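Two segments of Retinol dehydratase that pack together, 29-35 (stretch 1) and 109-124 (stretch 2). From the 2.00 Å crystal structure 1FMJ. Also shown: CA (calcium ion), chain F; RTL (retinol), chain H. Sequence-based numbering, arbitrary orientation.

Stretch 1 29-35: GAFPTTY
Stretch 2, residues 109-124: FMIYDPEKQEEYNDIL

Stretch 1 is an irregular segment that lies against the turns of stretch 2, which has short 3-10 segments at 109-111, 114-115 and 121-123, with residues 117-120 ahead of the last having helical phi/psi without the regular bonds. The register runs in opposite senses: CA atoms approach to 6.8 Å for Phe31 and Ile123, 6.2 Å for Pro32 and Glu119, and 6.0 Å for Thr33 and Asp113. The contact buries 480 Å² over both sides; on stretch 1 most of the covered area belongs to Phe31, Pro32 and Thr33, whose phi/psi are -66/137, -61/-49 and -68/135.

Tyr120 is the hub. Its CA-to-CB bond points sideways to stretch 1, but the m rotamer (chi1 -64°, chi2 100°) brings the end of the side chain nearer. Pro32, with a C-gamma exo pucker, places CB over the ring face, 3.7 Å from the centroid and 26° off the normal, a CH-pi contact. The Tyr120 edge faces the Phe31 ring in an offset edge-to-face pair, with centroids 5.6 Å apart and planes at 64°.

A hydroxyl relay joins the polar groups. Thr33, m at chi1 -44°, accepts at OG1 from Tyr120 OH (2.7 Å) and donates from OG1 to Ile111 O (2.5 Å). Tyr120 OH in turn accepts from Asp113 N at 2.8 Å, so both hydroxyls act as donor and acceptor.

Phe31 is t (chi1 -167°, chi2 63°), which carries its ring between two isoleucines: CE2 lies 3.8 Å from CG1 of Ile111 (t, t), and CE1 meets CD1 of Ile123 (p, t) at 4.0 Å, near the ring plane. Ile123 CG2 also packs against Pro32 CD at 3.8 Å. Lys116, m then fully extended, reaches toward stretch 1, so that Lys116 NZ donates to Pro32 O (3.1 Å). Retinol borders this cluster, its C3 3.5 Å from Tyr120 CD2 and its C2 3.9 Å from Phe31 CE1.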

ATOM      1  N   GLY A  29       5.123  18.785  -6.014  1.00 29.56           N
ATOM      2  CA  GLY A  29       5.854  19.896  -5.422  1.00 29.23           C
ATOM      3  C   GLY A  29       5.233  20.553  -4.201  1.00 28.78           C
ATOM      4  O   GLY A  29       5.921  20.828  -3.222  1.00 29.59           O
ATOM      5  N   ALA A  30       3.933  20.810  -4.257  1.00 28.20           N
ATOM      6  CA  ALA A  30       3.240  21.449  -3.149  1.00 26.54           C
ATOM      7  C   ALA A  30       3.346  20.643  -1.851  1.00 26.17           C
ATOM      8  O   ALA A  30       3.433  21.215  -0.762  1.00 25.25           O
ATOM      9  CB  ALA A  30       1.779  21.672  -3.515  1.00 25.98           C
ATOM     10  N   PHE A  31       3.338  19.318  -1.954  1.00 25.85           N
ATOM     11  CA  PHE A  31       3.421  18.497  -0.753  1.00 25.24           C
ATOM     12  C   PHE A  31       4.779  18.682  -0.096  1.00 25.84           C
ATOM     13  O   PHE A  31       5.801  18.687  -0.769  1.00 25.86           O
ATOM     14  CB  PHE A  31       3.202  17.026  -1.078  1.00 24.62           C
ATOM     15  CG  PHE A  31       2.973  16.183   0.136  1.00 24.30           C
ATOM     16  CD1 PHE A  31       1.864  16.410   0.951  1.00 23.63           C
ATOM     17  CD2 PHE A  31       3.877  15.182   0.489  1.00 22.06           C
ATOM     18  CE1 PHE A  31       1.660  15.651   2.105  1.00 23.36           C
ATOM     19  CE2 PHE A  31       3.679  14.421   1.636  1.00 21.50           C
ATOM     20  CZ  PHE A  31       2.568  14.657   2.446  1.00 22.45           C
ATOM     21  N   PRO A  32       4.805  18.821   1.241  1.00 26.22           N
ATOM     22  CA  PRO A  32       6.034  19.018   2.017  1.00 26.43           C
ATOM     23  C   PRO A  32       7.116  17.941   1.983  1.00 26.04           C
ATOM     24  O   PRO A  32       8.286  18.255   1.787  1.00 26.48           O
ATOM     25  CB  PRO A  32       5.511  19.255   3.436  1.00 26.87           C
ATOM     26  CG  PRO A  32       4.177  19.900   3.197  1.00 27.01           C
ATOM     27  CD  PRO A  32       3.622  19.019   2.095  1.00 26.63           C
ATOM     28  N   THR A  33       6.744  16.684   2.185  1.00 25.85           N
ATOM     29  CA  THR A  33       7.737  15.608   2.200  1.00 25.75           C
ATOM     30  C   THR A  33       8.360  15.372   0.824  1.00 25.87           C
ATOM     31  O   THR A  33       7.654  15.321  -0.181  1.00 26.76           O
ATOM     32  CB  THR A  33       7.115  14.289   2.694  1.00 25.80           C
ATOM     33  OG1 THR A  33       6.296  14.545   3.842  1.00 25.45           O
ATOM     34  CG2 THR A  33       8.203  13.311   3.081  1.00 24.47           C
ATOM     35  N   THR A  34       9.683  15.226   0.785  1.00 25.29           N
ATOM     36  CA  THR A  34      10.403  15.004  -0.472  1.00 24.83           C
ATOM     37  C   THR A  34      10.889  13.564  -0.588  1.00 24.23           C
ATOM     38  O   THR A  34      10.842  12.810   0.381  1.00 23.64           O
ATOM     39  CB  THR A  34      11.632  15.936  -0.577  1.00 24.95           C
ATOM     40  OG1 THR A  34      12.457  15.756   0.579  1.00 25.15           O
ATOM     41  CG2 THR A  34      11.200  17.386  -0.658  1.00 26.38           C
ATOM     42  N   TYR A  35      11.364  13.189  -1.773  1.00 24.40           N
ATOM     43  CA  TYR A  35      11.859  11.829  -2.008  1.00 24.51           C
ATOM     44  C   TYR A  35      13.379  11.740  -2.213  1.00 24.73           C
ATOM     45  O   TYR A  35      14.082  12.749  -2.300  1.00 25.49           O
ATOM     46  CB  TYR A  35      11.229  11.224  -3.268  1.00 25.12           C
ATOM     47  CG  TYR A  35       9.723  11.084  -3.301  1.00 25.76           C
ATOM     48  CD1 TYR A  35       8.927  12.067  -3.883  1.00 25.85           C
ATOM     49  CD2 TYR A  35       9.104   9.919  -2.849  1.00 24.53           C
ATOM     50  CE1 TYR A  35       7.560  11.891  -4.029  1.00 25.99           C
ATOM     51  CE2 TYR A  35       7.729   9.734  -2.989  1.00 24.90           C
ATOM     52  CZ  TYR A  35       6.968  10.722  -3.583  1.00 24.73           C
ATOM     53  OH  TYR A  35       5.623  10.539  -3.758  1.00 24.27           O
ATOM     54  N   PHE A 109       4.762   5.846   8.527  1.00 16.98           N
ATOM     55  CA  PHE A 109       5.424   7.026   9.063  1.00 18.02           C
ATOM     56  C   PHE A 109       6.175   7.870   8.046  1.00 17.87           C
ATOM     57  O   PHE A 109       6.145   9.091   8.121  1.00 18.81           O
ATOM     58  CB  PHE A 109       6.412   6.612  10.140  1.00 16.74           C
ATOM     59  CG  PHE A 109       7.659   5.995   9.593  1.00 17.03           C
ATOM     60  CD1 PHE A 109       8.811   6.757   9.429  1.00 15.92           C
ATOM     61  CD2 PHE A 109       7.670   4.667   9.194  1.00 16.85           C
ATOM     62  CE1 PHE A 109       9.955   6.200   8.874  1.00 16.97           C
ATOM     63  CE2 PHE A 109       8.813   4.102   8.635  1.00 18.29           C
ATOM     64  CZ  PHE A 109       9.957   4.875   8.476  1.00 18.34           C
ATOM     65  N   MET A 110       6.842   7.222   7.093  1.00 18.57           N
ATOM     66  CA  MET A 110       7.675   7.946   6.122  1.00 19.05           C
ATOM     67  C   MET A 110       7.070   9.132   5.375  1.00 19.09           C
ATOM     68  O   MET A 110       7.801  10.022   4.929  1.00 18.45           O
ATOM     69  CB  MET A 110       8.284   6.971   5.103  1.00 19.97           C
ATOM     70  CG  MET A 110       7.413   6.660   3.888  1.00 20.19           C
ATOM     71  SD  MET A 110       8.374   5.848   2.580  1.00 19.63           S
ATOM     72  CE  MET A 110       7.058   5.106   1.570  1.00 21.17           C
ATOM     73  N   ILE A 111       5.751   9.174   5.240  1.00 18.31           N
ATOM     74  CA  ILE A 111       5.145  10.279   4.505  1.00 18.11           C
ATOM     75  C   ILE A 111       5.174  11.570   5.309  1.00 18.48           C
ATOM     76  O   ILE A 111       4.911  12.649   4.781  1.00 18.45           O
ATOM     77  CB  ILE A 111       3.684   9.952   4.106  1.00 17.34           C
ATOM     78  CG1 ILE A 111       3.182  10.964   3.078  1.00 16.90           C
ATOM     79  CG2 ILE A 111       2.794   9.944   5.331  1.00 16.22           C
ATOM     80  CD1 ILE A 111       1.883  10.551   2.406  1.00 18.50           C
ATOM     81  N   TYR A 112       5.525  11.461   6.583  1.00 19.48           N
ATOM     82  CA  TYR A 112       5.562  12.634   7.457  1.00 21.05           C
ATOM     83  C   TYR A 112       6.961  13.048   7.886  1.00 20.93           C
ATOM     84  O   TYR A 112       7.740  12.226   8.343  1.00 22.28           O
ATOM     85  CB  TYR A 112       4.719  12.374   8.706  1.00 20.15           C
ATOM     86  CG  TYR A 112       4.682  13.540   9.677  1.00 21.07           C
ATOM     87  CD1 TYR A 112       4.152  14.773   9.291  1.00 20.04           C
ATOM     88  CD2 TYR A 112       5.146  13.399  10.989  1.00 19.70           C
ATOM     89  CE1 TYR A 112       4.079  15.839  10.185  1.00 21.03           C
ATOM     90  CE2 TYR A 112       5.083  14.463  11.894  1.00 21.69           C
ATOM     91  CZ  TYR A 112       4.547  15.679  11.482  1.00 21.81           C
ATOM     92  OH  TYR A 112       4.485  16.743  12.346  1.00 22.12           O
ATOM     93  N   ASP A 113       7.253  14.338   7.760  1.00 22.68           N
ATOM     94  CA  ASP A 113       8.549  14.900   8.140  1.00 23.64           C
ATOM     95  C   ASP A 113       8.326  15.917   9.271  1.00 24.17           C
ATOM     96  O   ASP A 113       7.942  17.053   9.015  1.00 24.70           O
ATOM     97  CB  ASP A 113       9.163  15.591   6.921  1.00 23.95           C
ATOM     98  CG  ASP A 113      10.583  16.062   7.156  1.00 24.98           C
ATOM     99  OD1 ASP A 113      11.236  16.431   6.159  1.00 25.23           O
ATOM    100  OD2 ASP A 113      11.044  16.075   8.317  1.00 24.98           O
ATOM    101  N   PRO A 114       8.575  15.519  10.534  1.00 24.32           N
ATOM    102  CA  PRO A 114       8.390  16.405  11.696  1.00 25.40           C
ATOM    103  C   PRO A 114       8.991  17.799  11.532  1.00 26.19           C
ATOM    104  O   PRO A 114       8.422  18.799  11.989  1.00 26.73           O
ATOM    105  CB  PRO A 114       9.046  15.625  12.833  1.00 25.23           C
ATOM    106  CG  PRO A 114       8.814  14.203  12.440  1.00 24.44           C
ATOM    107  CD  PRO A 114       9.132  14.222  10.956  1.00 24.43           C
ATOM    108  N   GLU A 115      10.141  17.855  10.874  1.00 26.96           N
ATOM    109  CA  GLU A 115      10.844  19.110  10.639  1.00 27.97           C
ATOM    110  C   GLU A 115       9.986  20.091   9.839  1.00 28.20           C
ATOM    111  O   GLU A 115      10.231  21.298   9.854  1.00 28.73           O
ATOM    112  CB  GLU A 115      12.157  18.821   9.893  1.00 29.37           C
ATOM    113  CG  GLU A 115      13.131  19.997   9.821  1.00 31.67           C
ATOM    114  CD  GLU A 115      14.507  19.604   9.277  1.00 32.40           C
ATOM    115  OE1 GLU A 115      15.377  20.493   9.167  1.00 32.97           O
ATOM    116  OE2 GLU A 115      14.722  18.413   8.962  1.00 32.54           O
ATOM    117  N   LYS A 116       8.966  19.581   9.154  1.00 26.94           N
ATOM    118  CA  LYS A 116       8.109  20.441   8.342  1.00 26.56           C
ATOM    119  C   LYS A 116       6.659  20.466   8.815  1.00 25.91           C
ATOM    120  O   LYS A 116       5.746  20.771   8.046  1.00 25.41           O
ATOM    121  CB  LYS A 116       8.168  19.982   6.888  1.00 27.22           C
ATOM    122  CG  LYS A 116       9.574  19.881   6.351  1.00 27.78           C
ATOM    123  CD  LYS A 116       9.591  19.445   4.897  1.00 30.21           C
ATOM    124  CE  LYS A 116      11.026  19.298   4.408  1.00 30.24           C
ATOM    125  NZ  LYS A 116      11.099  18.994   2.954  1.00 32.48           N
ATOM    126  N   GLN A 117       6.455  20.160  10.089  1.00 25.37           N
ATOM    127  CA  GLN A 117       5.119  20.126  10.660  1.00 25.63           C
ATOM    128  C   GLN A 117       4.243  21.322  10.288  1.00 25.98           C
ATOM    129  O   GLN A 117       3.058  21.164  10.020  1.00 26.89           O
ATOM    130  CB  GLN A 117       5.206  20.001  12.184  1.00 24.34           C
ATOM    131  CG  GLN A 117       3.856  20.113  12.883  1.00 23.78           C
ATOM    132  CD  GLN A 117       3.929  19.835  14.371  1.00 22.82           C
ATOM    133  OE1 GLN A 117       3.019  20.182  15.123  1.00 23.06           O
ATOM    134  NE2 GLN A 117       5.010  19.197  14.804  1.00 23.20           N
ATOM    135  N   GLU A 118       4.824  22.514  10.259  1.00 26.78           N
ATOM    136  CA  GLU A 118       4.056  23.718   9.938  1.00 27.70           C
ATOM    137  C   GLU A 118       3.566  23.788   8.499  1.00 27.71           C
ATOM    138  O   GLU A 118       2.563  24.439   8.215  1.00 26.54           O
ATOM    139  CB  GLU A 118       4.881  24.986  10.230  1.00 28.41           C
ATOM    140  CG  GLU A 118       5.270  25.199  11.691  1.00 27.77           C
ATOM    141  CD  GLU A 118       6.515  24.429  12.106  1.00 27.60           C
ATOM    142  OE1 GLU A 118       6.985  24.644  13.243  1.00 27.15           O
ATOM    143  OE2 GLU A 118       7.026  23.616  11.303  1.00 26.02           O
ATOM    144  N   GLU A 119       4.271  23.111   7.600  1.00 28.52           N
ATOM    145  CA  GLU A 119       3.944  23.119   6.177  1.00 29.77           C
ATOM    146  C   GLU A 119       2.791  22.232   5.703  1.00 29.44           C
ATOM    147  O   GLU A 119       2.234  22.464   4.628  1.00 29.50           O
ATOM    148  CB  GLU A 119       5.190  22.749   5.383  1.00 30.23           C
ATOM    149  CG  GLU A 119       6.368  23.670   5.641  1.00 33.89           C
ATOM    150  CD  GLU A 119       7.645  23.148   5.036  1.00 35.56           C
ATOM    151  OE1 GLU A 119       7.612  22.724   3.863  1.00 37.82           O
ATOM    152  OE2 GLU A 119       8.685  23.165   5.726  1.00 36.50           O
ATOM    153  N   TYR A 120       2.412  21.237   6.495  1.00 28.81           N
ATOM    154  CA  TYR A 120       1.365  20.320   6.063  1.00 28.21           C
ATOM    155  C   TYR A 120      -0.079  20.783   6.034  1.00 29.27           C
ATOM    156  O   TYR A 120      -0.833  20.381   5.143  1.00 29.82           O
ATOM    157  CB  TYR A 120       1.455  19.025   6.860  1.00 27.27           C
ATOM    158  CG  TYR A 120       2.738  18.283   6.607  1.00 24.93           C
ATOM    159  CD1 TYR A 120       3.803  18.370   7.498  1.00 25.65           C
ATOM    160  CD2 TYR A 120       2.890  17.498   5.473  1.00 23.07           C
ATOM    161  CE1 TYR A 120       4.990  17.686   7.266  1.00 25.53           C
ATOM    162  CE2 TYR A 120       4.070  16.810   5.230  1.00 24.92           C
ATOM    163  CZ  TYR A 120       5.114  16.907   6.131  1.00 23.62           C
ATOM    164  OH  TYR A 120       6.271  16.212   5.911  1.00 22.33           O
ATOM    165  N   ASN A 121      -0.489  21.602   6.993  1.00 29.07           N
ATOM    166  CA  ASN A 121      -1.872  22.054   7.001  1.00 29.67           C
ATOM    167  C   ASN A 121      -2.130  23.054   5.888  1.00 29.89           C
ATOM    168  O   ASN A 121      -3.278  23.334   5.546  1.00 29.58           O
ATOM    169  CB  ASN A 121      -2.223  22.663   8.358  1.00 30.01           C
ATOM    170  CG  ASN A 121      -1.090  23.463   8.939  1.00 31.16           C
ATOM    171  OD1 ASN A 121      -0.741  24.531   8.433  1.00 29.75           O
ATOM    172  ND2 ASN A 121      -0.487  22.938  10.006  1.00 32.97           N
ATOM    173  N   ASP A 122      -1.052  23.571   5.312  1.00 30.40           N
ATOM    174  CA  ASP A 122      -1.143  24.541   4.234  1.00 31.87           C
ATOM    175  C   ASP A 122      -1.579  23.901   2.914  1.00 33.07           C
ATOM    176  O   ASP A 122      -1.888  24.599   1.947  1.00 33.36           O
ATOM    177  CB  ASP A 122       0.205  25.243   4.057  1.00 31.59           C
ATOM    178  CG  ASP A 122       0.695  25.904   5.341  1.00 32.26           C
ATOM    179  OD1 ASP A 122      -0.111  26.048   6.294  1.00 32.72           O
ATOM    180  OD2 ASP A 122       1.883  26.293   5.399  1.00 32.12           O
ATOM    181  N   ILE A 123      -1.612  22.575   2.874  1.00 33.77           N
ATOM    182  CA  ILE A 123      -2.016  21.873   1.661  1.00 34.65           C
ATOM    183  C   ILE A 123      -3.532  21.710   1.657  1.00 35.17           C
ATOM    184  O   ILE A 123      -4.112  21.221   0.687  1.00 35.04           O
ATOM    185  CB  ILE A 123      -1.370  20.469   1.578  1.00 35.22           C
ATOM    186  CG1 ILE A 123      -1.959  19.555   2.658  1.00 34.84           C
ATOM    187  CG2 ILE A 123       0.146  20.581   1.734  1.00 34.05           C
ATOM    188  CD1 ILE A 123      -1.306  18.185   2.737  1.00 35.31           C
ATOM    189  N   LEU A 124      -4.164  22.123   2.752  1.00 35.53           N
ATOM    190  CA  LEU A 124      -5.611  22.016   2.901  1.00 36.36           C
ATOM    191  C   LEU A 124      -6.337  23.273   2.446  1.00 37.13           C
ATOM    192  O   LEU A 124      -5.856  24.391   2.650  1.00 37.74           O
ATOM    193  CB  LEU A 124      -5.969  21.745   4.363  1.00 35.66           C
ATOM    194  CG  LEU A 124      -5.275  20.572   5.050  1.00 35.03           C
ATOM    195  CD1 LEU A 124      -5.607  20.604   6.531  1.00 35.17           C
ATOM    196  CD2 LEU A 124      -5.716  19.260   4.419  1.00 35.16           C
TER
HETATM  197 CA    CA F 402       0.967  26.233   8.721  1.00 54.41          CA
HETATM  198  C1  RTL H 401      -1.146  13.804   5.489  1.00 47.83           C
HETATM  199  C2  RTL H 401      -0.144  15.003   5.530  1.00 47.44           C
HETATM  200  C3  RTL H 401       0.761  14.982   6.756  1.00 47.74           C
HETATM  201  C4  RTL H 401       0.867  14.074   7.979  1.00 47.50           C
HETATM  202  C5  RTL H 401      -0.188  12.984   7.772  1.00 47.50           C
HETATM  203  C6  RTL H 401      -1.087  12.809   6.709  1.00 47.80           C
HETATM  204  C7  RTL H 401      -2.052  11.680   6.644  1.00 48.42           C
HETATM  205  C8  RTL H 401      -1.739  10.427   6.200  1.00 49.41           C
HETATM  206  C9  RTL H 401      -2.685   9.306   6.129  1.00 49.90           C
HETATM  207  C10 RTL H 401      -2.210   8.097   5.655  1.00 49.81           C
HETATM  208  C11 RTL H 401      -2.904   6.804   5.467  1.00 48.76           C
HETATM  209  C12 RTL H 401      -2.646   6.267   4.227  1.00 47.39           C
HETATM  210  C13 RTL H 401      -3.047   5.045   3.499  1.00 46.03           C
HETATM  211  C14 RTL H 401      -2.769   4.549   2.256  1.00 44.29           C
HETATM  212  C15 RTL H 401      -1.651   3.603   2.101  1.00 42.65           C
HETATM  213  O1  RTL H 401      -2.042   2.309   2.288  1.00 40.72           O
HETATM  214  C16 RTL H 401      -0.743  13.171   4.142  1.00 47.39           C
HETATM  215  C17 RTL H 401      -2.500  14.507   5.306  1.00 47.78           C
HETATM  216  C18 RTL H 401      -0.172  12.031   8.978  1.00 47.47           C
HETATM  217  C19 RTL H 401      -4.146   9.507   6.575  1.00 50.05           C
HETATM  218  C20 RTL H 401      -3.969   4.257   4.443  1.00 45.97           C